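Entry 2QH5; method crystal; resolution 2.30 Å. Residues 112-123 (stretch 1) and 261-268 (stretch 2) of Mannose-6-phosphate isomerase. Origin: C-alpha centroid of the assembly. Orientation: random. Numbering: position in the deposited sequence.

Stretch 1 (112-123) SDHLIKDLQAYE
Stretch 2 (261-268) ELNAKWSD

A single carbonyl can serve two amides at the end of a strand-like pairing, and in mannose-6-phosphate isomerase Ala 264 O does so by accepting from two consecutive amides: Lys 117 N, weakly, at 3.1 Å and 135°, and Asp 118 N at 3.0 Å and 158°. The acceptor lies where the first stretch leaves its extended course shortly before a helix, and both bonds fall there.

The pairing itself is a single antiparallel bridge. Leu 115 and Ser 267, with CA atoms 4.9 Å apart, exchange two hydrogen bonds: Ser 267 N to Leu 115 O at 2.8 Å, and a weak but nearly straight one from Leu 115 N to Ser 267 O at 3.3 Å. A CA-H...O contact from Trp 266 CA to Leu 115 O, 3.3 Å, supplements them. Leu 115 (chi1 -140°, chi2 t) and Ser 267 (chi1 m, phi/psi -124/153) point sideways, with Leu 115 CB 3.8 Å from Ser 267 CB. The register runs His 114 opposite Asp 268, Ile 116 opposite Trp 266 (CA atoms 4.8 Å apart) and Asp 118 opposite Ala 264 (CA atoms 4.5 Å apart). His 114, Leu 115 and Ile 116 are extended, with phi from -110 to -133° and psi from 116 to 137°; Lys 117 (-95/-44) breaks the run. Across from it, Lys 265 takes a left-handed conformation (61/55) between Ala 264 (-141/20) and Trp 266 (-74/128).

Asp 118, chi1 t, then caps the helix that begins at Leu 119. Its OD2 accepts from Ala 121 N at 3.0 Å and weakly from Gln 120 N at 3.3 Å, while its backbone O receives Tyr 122 N at 3.3 Å. A short acid suits this place because its carboxylate can reach back to amides left unpaired in the first turn. Ala 121, in the first turn, points its CA-to-CB bond toward the second stretch, its CB 4.1 Å from Ala 264 CB and 3.3 Å from Asn 263 O. The small methyl side chains meet here with little room between them. Buried Ile 116 (m, t) places CG2 3.9 Å from Ala 264 CB and CG1 4.0 Å from Trp 266 CD1, and Tyr 122 CD1 (chi1 t, chi2 81°) meets Leu 262 CD2 (chi1 -98°, chi2 t) at 4.2 Å, extending the apolar packing.

At the other end the aromatic rings meet edge to face. Trp 266 (chi1 t, chi2 89°) turns its edge toward the face of His 114 (chi1 m, chi2 167°), with the His ring and the five-membered Trp ring 4.4 Å apart between centroids and their planes at 67°. His 114 NE2 lies 3.3 Å from Trp 266 NE1. A water 2.6 Å from His 114 NE2 donates a weak 2.8 Å bond to Asp 268 OD1, linking the ring to the acid. That same OD1 stands 3.7 Å from Asp 113 OD2, a like-charged approach.

Lys 117 and Lys 265 remain exposed; Lys 117 CE lies 3.8 Å from Lys 265 CB, which points toward the first stretch while the end of its side chain leads away. Altogether 634 Å² is buried, counting both sides.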

# COMPACT_ATOMS: atom_id res chain seq x y z
N SER A 112 -5.53 0.35 4.83
CA SER A 112 -6.69 -0.25 5.50
C SER A 112 -7.81 0.74 5.80
O SER A 112 -8.95 0.35 5.97
CB SER A 112 -6.25 -0.93 6.80
OG SER A 112 -5.52 -0.02 7.60
N ASP A 113 -7.47 2.03 5.85
CA ASP A 113 -8.44 3.09 6.14
C ASP A 113 -9.19 3.59 4.90
O ASP A 113 -9.46 4.79 4.75
CB ASP A 113 -7.76 4.26 6.88
CG ASP A 113 -6.51 4.78 6.16
OD1 ASP A 113 -5.63 5.36 6.83
OD2 ASP A 113 -6.40 4.61 4.93
N HIS A 114 -9.53 2.66 4.01
CA HIS A 114 -10.21 2.97 2.77
C HIS A 114 -11.63 2.44 2.74
O HIS A 114 -11.89 1.30 3.15
CB HIS A 114 -9.46 2.39 1.57
CG HIS A 114 -8.31 3.23 1.10
ND1 HIS A 114 -7.36 2.76 0.22
CD2 HIS A 114 -7.95 4.50 1.39
CE1 HIS A 114 -6.48 3.71 -0.02
NE2 HIS A 114 -6.81 4.78 0.68
N LEU A 115 -12.55 3.28 2.26
CA LEU A 115 -13.92 2.86 2.00
C LEU A 115 -14.14 2.82 0.49
O LEU A 115 -13.97 3.83 -0.21
CB LEU A 115 -14.91 3.80 2.68
CG LEU A 115 -16.16 3.21 3.35
CD1 LEU A 115 -17.09 4.35 3.76
CD2 LEU A 115 -16.90 2.18 2.49
N ILE A 116 -14.50 1.64 -0.01
CA ILE A 116 -14.76 1.43 -1.42
C ILE A 116 -16.07 0.65 -1.51
O ILE A 116 -16.16 -0.48 -1.04
CB ILE A 116 -13.59 0.70 -2.11
CG1 ILE A 116 -12.42 1.67 -2.32
CG2 ILE A 116 -14.01 0.12 -3.46
CD1 ILE A 116 -11.06 1.02 -2.34
N LYS A 117 -17.08 1.29 -2.11
CA LYS A 117 -18.43 0.73 -2.14
C LYS A 117 -18.76 -0.05 -3.42
O LYS A 117 -19.34 -1.13 -3.34
CB LYS A 117 -19.46 1.83 -1.88
CG LYS A 117 -19.66 2.12 -0.40
CD LYS A 117 -20.03 3.57 -0.15
CE LYS A 117 -18.82 4.49 -0.27
NZ LYS A 117 -19.16 5.92 -0.09
N ASP A 118 -18.38 0.49 -4.57
CA ASP A 118 -18.55 -0.25 -5.82
C ASP A 118 -17.44 -1.28 -5.93
O ASP A 118 -16.32 -0.97 -6.34
CB ASP A 118 -18.55 0.69 -7.04
CG ASP A 118 -19.13 0.04 -8.29
OD1 ASP A 118 -19.93 0.71 -8.98
OD2 ASP A 118 -18.79 -1.13 -8.60
N LEU A 119 -17.76 -2.52 -5.56
CA LEU A 119 -16.77 -3.59 -5.49
C LEU A 119 -16.46 -4.19 -6.87
O LEU A 119 -15.42 -4.82 -7.06
CB LEU A 119 -17.23 -4.66 -4.51
CG LEU A 119 -16.17 -5.65 -3.99
CD1 LEU A 119 -16.20 -5.75 -2.47
CD2 LEU A 119 -16.33 -7.02 -4.65
N GLN A 120 -17.37 -3.99 -7.82
CA GLN A 120 -17.16 -4.51 -9.17
C GLN A 120 -16.19 -3.61 -9.95
O GLN A 120 -15.32 -4.11 -10.67
CB GLN A 120 -18.49 -4.67 -9.93
CG GLN A 120 -18.40 -5.56 -11.16
CD GLN A 120 -17.66 -6.87 -10.89
OE1 GLN A 120 -18.08 -7.67 -10.06
NE2 GLN A 120 -16.55 -7.08 -11.59
N ALA A 121 -16.35 -2.30 -9.78
CA ALA A 121 -15.44 -1.32 -10.36
C ALA A 121 -14.04 -1.42 -9.74
O ALA A 121 -13.04 -1.11 -10.39
CB ALA A 121 -16.00 0.08 -10.18
N TYR A 122 -14.00 -1.84 -8.47
CA TYR A 122 -12.75 -2.11 -7.77
C TYR A 122 -12.04 -3.30 -8.37
O TYR A 122 -10.84 -3.25 -8.65
CB TYR A 122 -12.99 -2.36 -6.28
CG TYR A 122 -11.71 -2.58 -5.49
CD1 TYR A 122 -10.95 -1.50 -5.07
CD2 TYR A 122 -11.26 -3.87 -5.19
CE1 TYR A 122 -9.77 -1.69 -4.37
CE2 TYR A 122 -10.08 -4.07 -4.49
CZ TYR A 122 -9.35 -2.97 -4.08
OH TYR A 122 -8.18 -3.13 -3.38
N GLU A 123 -12.79 -4.38 -8.56
CA GLU A 123 -12.25 -5.65 -9.04
C GLU A 123 -11.70 -5.54 -10.45
O GLU A 123 -10.72 -6.22 -10.80
CB GLU A 123 -13.36 -6.70 -8.99
CG GLU A 123 -12.91 -8.13 -8.88
CD GLU A 123 -13.91 -8.99 -8.13
OE1 GLU A 123 -14.75 -8.42 -7.39
OE2 GLU A 123 -13.86 -10.24 -8.27
N GLU A 261 -7.78 4.31 -13.30
CA GLU A 261 -8.79 5.13 -12.63
C GLU A 261 -9.63 4.34 -11.62
O GLU A 261 -10.10 3.24 -11.92
CB GLU A 261 -9.72 5.79 -13.64
CG GLU A 261 -9.04 6.72 -14.63
CD GLU A 261 -9.91 7.01 -15.84
OE1 GLU A 261 -11.14 7.21 -15.66
OE2 GLU A 261 -9.38 7.05 -16.96
N LEU A 262 -9.80 4.90 -10.43
CA LEU A 262 -10.69 4.32 -9.43
C LEU A 262 -12.01 5.08 -9.37
O LEU A 262 -12.11 6.16 -8.79
CB LEU A 262 -10.04 4.28 -8.04
CG LEU A 262 -9.40 2.96 -7.61
CD1 LEU A 262 -8.69 3.12 -6.27
CD2 LEU A 262 -10.43 1.84 -7.52
N ASN A 263 -13.03 4.50 -10.00
CA ASN A 263 -14.38 5.04 -9.98
C ASN A 263 -15.26 4.08 -9.20
O ASN A 263 -16.05 3.33 -9.78
CB ASN A 263 -14.91 5.22 -11.41
CG ASN A 263 -13.81 5.59 -12.40
OD1 ASN A 263 -12.99 6.47 -12.14
ND2 ASN A 263 -13.80 4.91 -13.54
N ALA A 264 -15.10 4.09 -7.88
CA ALA A 264 -15.75 3.09 -7.02
C ALA A 264 -16.28 3.66 -5.70
O ALA A 264 -16.54 2.90 -4.76
CB ALA A 264 -14.78 1.93 -6.77
N LYS A 265 -16.47 4.98 -5.66
CA LYS A 265 -16.84 5.72 -4.44
C LYS A 265 -15.78 5.58 -3.34
O LYS A 265 -16.07 5.16 -2.21
CB LYS A 265 -18.23 5.34 -3.92
CG LYS A 265 -19.35 6.18 -4.50
CD LYS A 265 -20.64 5.99 -3.72
CE LYS A 265 -21.70 7.00 -4.14
NZ LYS A 265 -22.92 6.88 -3.30
N TRP A 266 -14.55 5.93 -3.70
CA TRP A 266 -13.40 5.85 -2.81
C TRP A 266 -13.42 6.96 -1.75
O TRP A 266 -13.56 8.14 -2.08
CB TRP A 266 -12.12 5.93 -3.65
CG TRP A 266 -10.84 5.96 -2.87
CD1 TRP A 266 -10.10 4.88 -2.46
CD2 TRP A 266 -10.12 7.12 -2.44
NE1 TRP A 266 -8.98 5.30 -1.80
CE2 TRP A 266 -8.96 6.67 -1.77
CE3 TRP A 266 -10.34 8.50 -2.56
CZ2 TRP A 266 -8.03 7.55 -1.21
CZ3 TRP A 266 -9.41 9.37 -2.00
CH2 TRP A 266 -8.28 8.89 -1.34
N SER A 267 -13.29 6.56 -0.49
CA SER A 267 -13.27 7.52 0.62
C SER A 267 -12.01 7.39 1.48
O SER A 267 -11.40 6.32 1.56
CB SER A 267 -14.52 7.37 1.49
OG SER A 267 -15.66 7.91 0.84
N ASP A 268 -11.63 8.50 2.12
CA ASP A 268 -10.47 8.55 2.99
C ASP A 268 -10.76 9.37 4.25
O ASP A 268 -10.51 8.92 5.37
CB ASP A 268 -9.27 9.13 2.25
CG ASP A 268 -7.95 8.85 2.94
OD1 ASP A 268 -7.80 7.75 3.54
OD2 ASP A 268 -7.04 9.71 2.89
O HOH W 1 -5.71 6.70 2.02